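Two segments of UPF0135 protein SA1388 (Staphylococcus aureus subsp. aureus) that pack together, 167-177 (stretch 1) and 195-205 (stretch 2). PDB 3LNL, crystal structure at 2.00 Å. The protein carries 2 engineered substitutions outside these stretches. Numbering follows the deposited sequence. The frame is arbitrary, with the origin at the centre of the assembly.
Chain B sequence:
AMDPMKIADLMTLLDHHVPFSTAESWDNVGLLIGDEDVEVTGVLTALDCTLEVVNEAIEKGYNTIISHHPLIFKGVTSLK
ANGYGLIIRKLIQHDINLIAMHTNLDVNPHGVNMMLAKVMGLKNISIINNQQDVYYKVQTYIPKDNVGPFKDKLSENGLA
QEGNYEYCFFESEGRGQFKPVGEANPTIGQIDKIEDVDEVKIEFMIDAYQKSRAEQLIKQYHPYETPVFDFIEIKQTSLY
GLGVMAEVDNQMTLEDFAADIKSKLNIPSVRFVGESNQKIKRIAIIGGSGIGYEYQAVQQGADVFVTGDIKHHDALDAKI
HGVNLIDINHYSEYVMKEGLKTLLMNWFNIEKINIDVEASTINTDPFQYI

Stretch 1 167-177: YCFFESEGRGQ
Stretch 2, residues 195-205: EDVDEVKIEFM

Two strands of one chain, one ending at Gly176 and one starting at Val197 that continues beyond Met205, run antiparallel as sheet neighbours, their N-to-C directions 141° apart and their axes approaching to 4.4 Å. The register is fixed by residue numbers summing to 373: Phe170 faces Glu203, Ser172 faces Lys201, Gly174 faces Glu199 and Gly176 faces Val197 as hydrogen-bonded pairs, with non-hydrogen-bonded pairs between them. Val197 to Met205 is extended throughout, with Val200 at -108/120 and Ile202 at -98/138. Together the stretches bury 870 Å².

The walk begins outside the ladder. Tyr167 (phi/psi 53/42) makes no contact, and Cys168 brings its O to 3.4 Å from Phe204 CB. From Phe169 (-126/154) the backbone is extended. Its ring, chi1 m at -71°, turns its edge toward the face of Phe204, whose chi1 is p at 59°; the centroids lie 5.4 Å apart with planes at 82°. Phe169 CE1 sits 3.5 Å from Phe204 CD2, and Phe169 CD1 is 3.5 Å from Ile202 CG2, extending the apolar patch. Phe169 CA also offers a CA-H...O contact to Glu203 O at 3.3 Å.

Phe170 (-119/132, chi1 t) makes the first paired rung: Phe170 N to Glu203 O is 2.9 Å and Glu203 N to Phe170 O 2.8 Å. Glu171 (-114/130; m, t) lies on the same face as Ile202 and Val200, where its aliphatic CG is 4.3 Å from Ile202 CG2.

Ser172 (-126/137) bonds twice through its backbone, Ser172 N to Lys201 O at 2.9 Å and Lys201 N to Ser172 O at 2.8 Å. Its chi1 of -19°, between wells, accompanies a third bond, Ser172 OG donating to Lys201 O at 2.8 Å, so one carbonyl accepts both donors. The Lys201 side chain, t through chi3, starts beside Ser172, CB to CB 3.8 Å; its end then leads away from stretch 1, and Lys201 NZ forms a salt bridge to Glu203 OE1 at 2.8 Å.

Glu173 (-102/143, m) pairs with Val200 across a non-hydrogen-bonded site, CA to CA 4.7 Å. Both side chains lie on the Glu171 and Ile202 face, but Glu173 is exposed, so its carboxylate need not be buried beside the valine. Gly174 is nearly fully extended (-168/177), with Gly174 N to Glu199 O at 3.0 Å and Glu199 N to Gly174 O at 2.7 Å.

Arg175 (-120/122), modelled only to CB, pairs with Asp198 at a non-hydrogen-bonded site, Arg175 CA to Asp198 CA 4.4 Å, the shortest CA-CA spacing in the register. Arg175 CA also makes a CA-H...O contact to Val197 O at 3.3 Å, and Arg175 CB lies 3.0 Å from Glu195 CG. Gly176 (-85/169) closes the ladder, Gly176 N to Val197 O at 2.6 Å and Val197 N to Gly176 O at 3.1 Å. An ideal CB here would fall 2.7 Å from Glu199 OE1, a clash, so the bare backbone leaves room for that carboxylate (Glu199 chi1 m, chi2 t). Gln177 (chi1 p, chi2 t) ends the contact, its CB 4.3 Å from Asp196 CB.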

ATOM      1  N   TYR B 167      16.882 -14.997  41.284  1.00 44.90           N
ATOM      2  CA  TYR B 167      15.777 -15.505  42.118  1.00 44.76           C
ATOM      3  C   TYR B 167      14.736 -14.421  42.465  1.00 44.24           C
ATOM      4  O   TYR B 167      14.261 -14.336  43.599  1.00 44.05           O
ATOM      5  CB  TYR B 167      16.350 -16.131  43.393  1.00 44.79           C
ATOM      6  CG  TYR B 167      15.608 -17.352  43.899  1.00 45.22           C
ATOM      7  CD1 TYR B 167      15.939 -18.628  43.443  1.00 45.27           C
ATOM      8  CD2 TYR B 167      14.599 -17.239  44.852  1.00 45.46           C
ATOM      9  CE1 TYR B 167      15.280 -19.746  43.905  1.00 45.48           C
ATOM     10  CE2 TYR B 167      13.932 -18.365  45.324  1.00 45.77           C
ATOM     11  CZ  TYR B 167      14.278 -19.610  44.847  1.00 45.71           C
ATOM     12  OH  TYR B 167      13.610 -20.715  45.321  1.00 47.35           O
ATOM     13  N   CYS B 168      14.401 -13.598  41.478  1.00 43.66           N
ATOM     14  CA  CYS B 168      13.493 -12.464  41.673  1.00 43.75           C
ATOM     15  C   CYS B 168      12.067 -12.875  41.387  1.00 43.08           C
ATOM     16  O   CYS B 168      11.650 -12.927  40.232  1.00 43.48           O
ATOM     17  CB  CYS B 168      13.879 -11.305  40.761  1.00 43.75           C
ATOM     18  SG  CYS B 168      15.619 -10.909  40.951  1.00 45.08           S
ATOM     19  N   PHE B 169      11.341 -13.179  42.453  1.00 42.29           N
ATOM     20  CA  PHE B 169       9.952 -13.588  42.369  1.00 41.95           C
ATOM     21  C   PHE B 169       9.151 -12.683  43.278  1.00 41.25           C
ATOM     22  O   PHE B 169       9.692 -12.137  44.253  1.00 40.95           O
ATOM     23  CB  PHE B 169       9.774 -15.028  42.866  1.00 42.13           C
ATOM     24  CG  PHE B 169      10.346 -16.083  41.959  1.00 42.82           C
ATOM     25  CD1 PHE B 169       9.707 -16.424  40.768  1.00 43.37           C
ATOM     26  CD2 PHE B 169      11.498 -16.784  42.323  1.00 43.72           C
ATOM     27  CE1 PHE B 169      10.218 -17.419  39.938  1.00 42.97           C
ATOM     28  CE2 PHE B 169      12.018 -17.790  41.501  1.00 43.76           C
ATOM     29  CZ  PHE B 169      11.374 -18.110  40.309  1.00 43.98           C
ATOM     30  N   PHE B 170       7.869 -12.530  42.958  1.00 40.43           N
ATOM     31  CA  PHE B 170       6.896 -11.967  43.884  1.00 40.00           C
ATOM     32  C   PHE B 170       5.790 -12.994  44.180  1.00 40.08           C
ATOM     33  O   PHE B 170       5.221 -13.598  43.269  1.00 40.01           O
ATOM     34  CB  PHE B 170       6.311 -10.670  43.352  1.00 39.74           C
ATOM     35  CG  PHE B 170       5.327 -10.044  44.280  1.00 40.08           C
ATOM     36  CD1 PHE B 170       5.757  -9.257  45.332  1.00 40.16           C
ATOM     37  CD2 PHE B 170       3.958 -10.250  44.108  1.00 40.85           C
ATOM     38  CE1 PHE B 170       4.839  -8.677  46.200  1.00 41.21           C
ATOM     39  CE2 PHE B 170       3.032  -9.672  44.980  1.00 40.85           C
ATOM     40  CZ  PHE B 170       3.475  -8.880  46.021  1.00 40.68           C
ATOM     41  N   GLU B 171       5.489 -13.165  45.467  1.00 40.08           N
ATOM     42  CA  GLU B 171       4.578 -14.219  45.943  1.00 39.99           C
ATOM     43  C   GLU B 171       3.269 -13.690  46.550  1.00 39.73           C
ATOM     44  O   GLU B 171       3.254 -12.823  47.438  1.00 39.43           O
ATOM     45  CB  GLU B 171       5.284 -15.124  46.949  1.00 39.86           C
ATOM     46  CG  GLU B 171       6.133 -16.185  46.291  1.00 40.39           C
ATOM     47  CD  GLU B 171       6.866 -17.044  47.300  1.00 40.46           C
ATOM     48  OE1 GLU B 171       7.697 -16.484  48.043  1.00 41.42           O
ATOM     49  OE2 GLU B 171       6.610 -18.264  47.349  1.00 39.60           O
ATOM     50  N   SER B 172       2.178 -14.269  46.056  1.00 39.34           N
ATOM     51  CA  SER B 172       0.828 -13.830  46.347  1.00 39.12           C
ATOM     52  C   SER B 172       0.111 -15.075  46.871  1.00 38.54           C
ATOM     53  O   SER B 172       0.300 -16.160  46.326  1.00 38.62           O
ATOM     54  CB  SER B 172       0.166 -13.287  45.049  1.00 38.86           C
ATOM     55  OG  SER B 172       1.135 -12.937  44.020  1.00 39.72           O
ATOM     56  N   GLU B 173      -0.680 -14.942  47.930  1.00 37.96           N
ATOM     57  CA  GLU B 173      -1.491 -16.069  48.393  1.00 37.97           C
ATOM     58  C   GLU B 173      -2.931 -15.896  47.942  1.00 37.12           C
ATOM     59  O   GLU B 173      -3.444 -14.784  47.898  1.00 36.75           O
ATOM     60  CB  GLU B 173      -1.424 -16.216  49.905  1.00 38.33           C
ATOM     61  CG  GLU B 173      -0.038 -16.571  50.420  1.00 39.79           C
ATOM     62  CD  GLU B 173      -0.092 -17.249  51.772  1.00 42.26           C
ATOM     63  OE1 GLU B 173      -0.769 -16.706  52.677  1.00 43.64           O
ATOM     64  OE2 GLU B 173       0.527 -18.330  51.926  1.00 43.72           O
ATOM     65  N   GLY B 174      -3.562 -17.009  47.585  1.00 36.36           N
ATOM     66  CA  GLY B 174      -4.950 -17.004  47.129  1.00 35.74           C
ATOM     67  C   GLY B 174      -5.528 -18.405  47.066  1.00 35.40           C
ATOM     68  O   GLY B 174      -4.832 -19.390  47.316  1.00 35.03           O
ATOM     69  N   ARG B 175      -6.810 -18.495  46.730  1.00 34.83           N
ATOM     70  CA  ARG B 175      -7.504 -19.780  46.684  1.00 34.54           C
ATOM     71  C   ARG B 175      -8.044 -20.049  45.280  1.00 34.18           C
ATOM     72  O   ARG B 175      -8.815 -19.253  44.745  1.00 33.89           O
ATOM     73  CB  ARG B 175      -8.637 -19.804  47.707  1.00 34.18           C
ATOM     74  N   GLY B 176      -7.619 -21.161  44.686  1.00 33.83           N
ATOM     75  CA  GLY B 176      -8.150 -21.605  43.406  1.00 33.68           C
ATOM     76  C   GLY B 176      -9.415 -22.419  43.613  1.00 33.63           C
ATOM     77  O   GLY B 176      -9.744 -22.792  44.737  1.00 33.09           O
ATOM     78  N   GLN B 177     -10.120 -22.689  42.518  1.00 33.86           N
ATOM     79  CA  GLN B 177     -11.313 -23.542  42.538  1.00 34.11           C
ATOM     80  C   GLN B 177     -11.746 -23.963  41.126  1.00 34.10           C
ATOM     81  O   GLN B 177     -12.465 -24.972  40.958  1.00 34.89           O
ATOM     82  CB  GLN B 177     -12.475 -22.852  43.289  1.00 34.17           C
ATOM     83  CG  GLN B 177     -12.610 -21.327  43.024  1.00 34.74           C
ATOM     84  CD  GLN B 177     -13.758 -20.671  43.789  1.00 34.91           C
ATOM     85  OE1 GLN B 177     -13.678 -19.512  44.186  1.00 36.01           O
ATOM     86  NE2 GLN B 177     -14.826 -21.407  43.981  1.00 34.97           N
ATOM     87  N   GLU B 195     -13.456 -22.454  48.599  1.00 44.74           N
ATOM     88  CA  GLU B 195     -12.069 -22.368  48.133  1.00 44.74           C
ATOM     89  C   GLU B 195     -11.430 -23.773  48.151  1.00 44.74           C
ATOM     90  O   GLU B 195     -10.707 -24.135  49.083  1.00 45.08           O
ATOM     91  CB  GLU B 195     -11.262 -21.366  48.985  1.00 44.70           C
ATOM     92  CG  GLU B 195     -11.505 -19.867  48.673  1.00 44.31           C
ATOM     93  CD  GLU B 195     -12.785 -19.295  49.288  1.00 44.27           C
ATOM     94  OE1 GLU B 195     -12.867 -18.054  49.458  1.00 43.64           O
ATOM     95  OE2 GLU B 195     -13.710 -20.076  49.599  1.00 43.44           O
ATOM     96  N   ASP B 196     -11.735 -24.560  47.119  1.00 44.46           N
ATOM     97  CA  ASP B 196     -11.195 -25.916  46.946  1.00 44.01           C
ATOM     98  C   ASP B 196      -9.690 -26.004  47.249  1.00 43.33           C
ATOM     99  O   ASP B 196      -9.263 -26.863  48.018  1.00 43.18           O
ATOM    100  CB  ASP B 196     -11.459 -26.425  45.509  1.00 44.15           C
ATOM    101  CG  ASP B 196     -12.835 -27.105  45.338  1.00 44.59           C
ATOM    102  OD1 ASP B 196     -13.421 -27.622  46.317  1.00 44.40           O
ATOM    103  OD2 ASP B 196     -13.328 -27.141  44.189  1.00 45.66           O
ATOM    104  N   VAL B 197      -8.895 -25.111  46.657  1.00 42.65           N
ATOM    105  CA  VAL B 197      -7.424 -25.233  46.710  1.00 42.05           C
ATOM    106  C   VAL B 197      -6.651 -23.950  47.049  1.00 41.50           C
ATOM    107  O   VAL B 197      -6.730 -22.962  46.326  1.00 41.14           O
ATOM    108  CB  VAL B 197      -6.871 -25.774  45.382  1.00 42.02           C
ATOM    109  CG1 VAL B 197      -5.351 -25.861  45.448  1.00 42.05           C
ATOM    110  CG2 VAL B 197      -7.492 -27.142  45.057  1.00 41.61           C
ATOM    111  N   ASP B 198      -5.888 -23.996  48.141  1.00 41.04           N
ATOM    112  CA  ASP B 198      -4.984 -22.908  48.526  1.00 40.86           C
ATOM    113  C   ASP B 198      -3.789 -22.891  47.583  1.00 40.46           C
ATOM    114  O   ASP B 198      -3.073 -23.887  47.478  1.00 40.28           O
ATOM    115  CB  ASP B 198      -4.470 -23.102  49.959  1.00 40.80           C
ATOM    116  CG  ASP B 198      -5.568 -22.994  50.996  1.00 41.02           C
ATOM    117  OD1 ASP B 198      -6.254 -21.954  51.014  1.00 41.43           O
ATOM    118  OD2 ASP B 198      -5.740 -23.943  51.801  1.00 41.19           O
ATOM    119  N   GLU B 199      -3.570 -21.767  46.904  1.00 40.04           N
ATOM    120  CA  GLU B 199      -2.447 -21.654  45.976  1.00 39.79           C
ATOM    121  C   GLU B 199      -1.585 -20.426  46.229  1.00 39.64           C
ATOM    122  O   GLU B 199      -2.018 -19.447  46.844  1.00 39.78           O
ATOM    123  CB  GLU B 199      -2.947 -21.642  44.534  1.00 39.76           C
ATOM    124  CG  GLU B 199      -4.054 -22.637  44.273  1.00 39.68           C
ATOM    125  CD  GLU B 199      -4.212 -22.961  42.813  1.00 39.64           C
ATOM    126  OE1 GLU B 199      -4.483 -22.039  42.011  1.00 40.01           O
ATOM    127  OE2 GLU B 199      -4.064 -24.148  42.466  1.00 39.31           O
ATOM    128  N   VAL B 200      -0.350 -20.505  45.743  1.00 39.44           N
ATOM    129  CA  VAL B 200       0.549 -19.370  45.692  1.00 38.94           C
ATOM    130  C   VAL B 200       0.687 -18.940  44.226  1.00 38.88           C
ATOM    131  O   VAL B 200       1.102 -19.726  43.359  1.00 38.20           O
ATOM    132  CB  VAL B 200       1.936 -19.685  46.302  1.00 38.92           C
ATOM    133  CG1 VAL B 200       2.858 -18.501  46.145  1.00 38.74           C
ATOM    134  CG2 VAL B 200       1.801 -20.045  47.777  1.00 39.11           C
ATOM    135  N   LYS B 201       0.306 -17.690  43.973  1.00 38.60           N
ATOM    136  CA  LYS B 201       0.516 -17.047  42.690  1.00 38.59           C
ATOM    137  C   LYS B 201       1.911 -16.420  42.705  1.00 38.38           C
ATOM    138  O   LYS B 201       2.162 -15.419  43.393  1.00 38.39           O
ATOM    139  CB  LYS B 201      -0.564 -15.989  42.446  1.00 38.59           C
ATOM    140  CG  LYS B 201      -0.440 -15.233  41.129  1.00 39.25           C
ATOM    141  CD  LYS B 201      -1.406 -14.031  41.064  1.00 38.44           C
ATOM    142  CE  LYS B 201      -1.130 -13.213  39.824  1.00 38.57           C
ATOM    143  NZ  LYS B 201      -1.364 -11.750  39.996  1.00 39.44           N
ATOM    144  N   ILE B 202       2.821 -17.032  41.961  1.00 38.10           N
ATOM    145  CA  ILE B 202       4.186 -16.529  41.846  1.00 38.13           C
ATOM    146  C   ILE B 202       4.306 -15.716  40.543  1.00 37.70           C
ATOM    147  O   ILE B 202       3.765 -16.106  39.513  1.00 37.25           O
ATOM    148  CB  ILE B 202       5.216 -17.671  41.831  1.00 38.09           C
ATOM    149  CG1 ILE B 202       4.834 -18.774  42.834  1.00 39.40           C
ATOM    150  CG2 ILE B 202       6.617 -17.133  42.154  1.00 39.06           C
ATOM    151  CD1 ILE B 202       5.896 -19.896  42.997  1.00 38.72           C
ATOM    152  N   GLU B 203       4.998 -14.585  40.611  1.00 37.29           N
ATOM    153  CA  GLU B 203       5.209 -13.705  39.453  1.00 37.39           C
ATOM    154  C   GLU B 203       6.703 -13.407  39.228  1.00 36.84           C
ATOM    155  O   GLU B 203       7.503 -13.357  40.164  1.00 36.22           O
ATOM    156  CB  GLU B 203       4.472 -12.373  39.628  1.00 37.40           C
ATOM    157  CG  GLU B 203       3.034 -12.483  40.178  1.00 39.74           C
ATOM    158  CD  GLU B 203       2.366 -11.119  40.395  1.00 41.55           C
ATOM    159  OE1 GLU B 203       1.182 -11.088  40.807  1.00 44.37           O
ATOM    160  OE2 GLU B 203       3.013 -10.074  40.158  1.00 44.63           O
ATOM    161  N   PHE B 204       7.061 -13.203  37.974  1.00 36.24           N
ATOM    162  CA  PHE B 204       8.397 -12.745  37.627  1.00 36.01           C
ATOM    163  C   PHE B 204       8.409 -12.183  36.204  1.00 35.95           C
ATOM    164  O   PHE B 204       7.428 -12.313  35.446  1.00 35.38           O
ATOM    165  CB  PHE B 204       9.430 -13.870  37.796  1.00 35.68           C
ATOM    166  CG  PHE B 204       9.149 -15.088  36.968  1.00 35.97           C
ATOM    167  CD1 PHE B 204       9.808 -15.289  35.752  1.00 34.89           C
ATOM    168  CD2 PHE B 204       8.244 -16.048  37.406  1.00 35.86           C
ATOM    169  CE1 PHE B 204       9.563 -16.417  34.985  1.00 34.42           C
ATOM    170  CE2 PHE B 204       8.005 -17.182  36.649  1.00 36.51           C
ATOM    171  CZ  PHE B 204       8.669 -17.365  35.428  1.00 35.64           C
ATOM    172  N   MET B 205       9.527 -11.558  35.863  1.00 35.88           N
ATOM    173  CA  MET B 205       9.688 -10.854  34.593  1.00 36.30           C
ATOM    174  C   MET B 205      10.517 -11.668  33.633  1.00 35.49           C
ATOM    175  O   MET B 205      11.435 -12.353  34.040  1.00 35.66           O
ATOM    176  CB  MET B 205      10.346  -9.498  34.835  1.00 36.20           C
ATOM    177  CG  MET B 205       9.498  -8.568  35.676  1.00 40.03           C
ATOM    178  SD  MET B 205       7.895  -8.235  34.867  1.00 48.54           S
ATOM    179  CE  MET B 205       8.455  -7.250  33.436  1.00 44.67           C
TER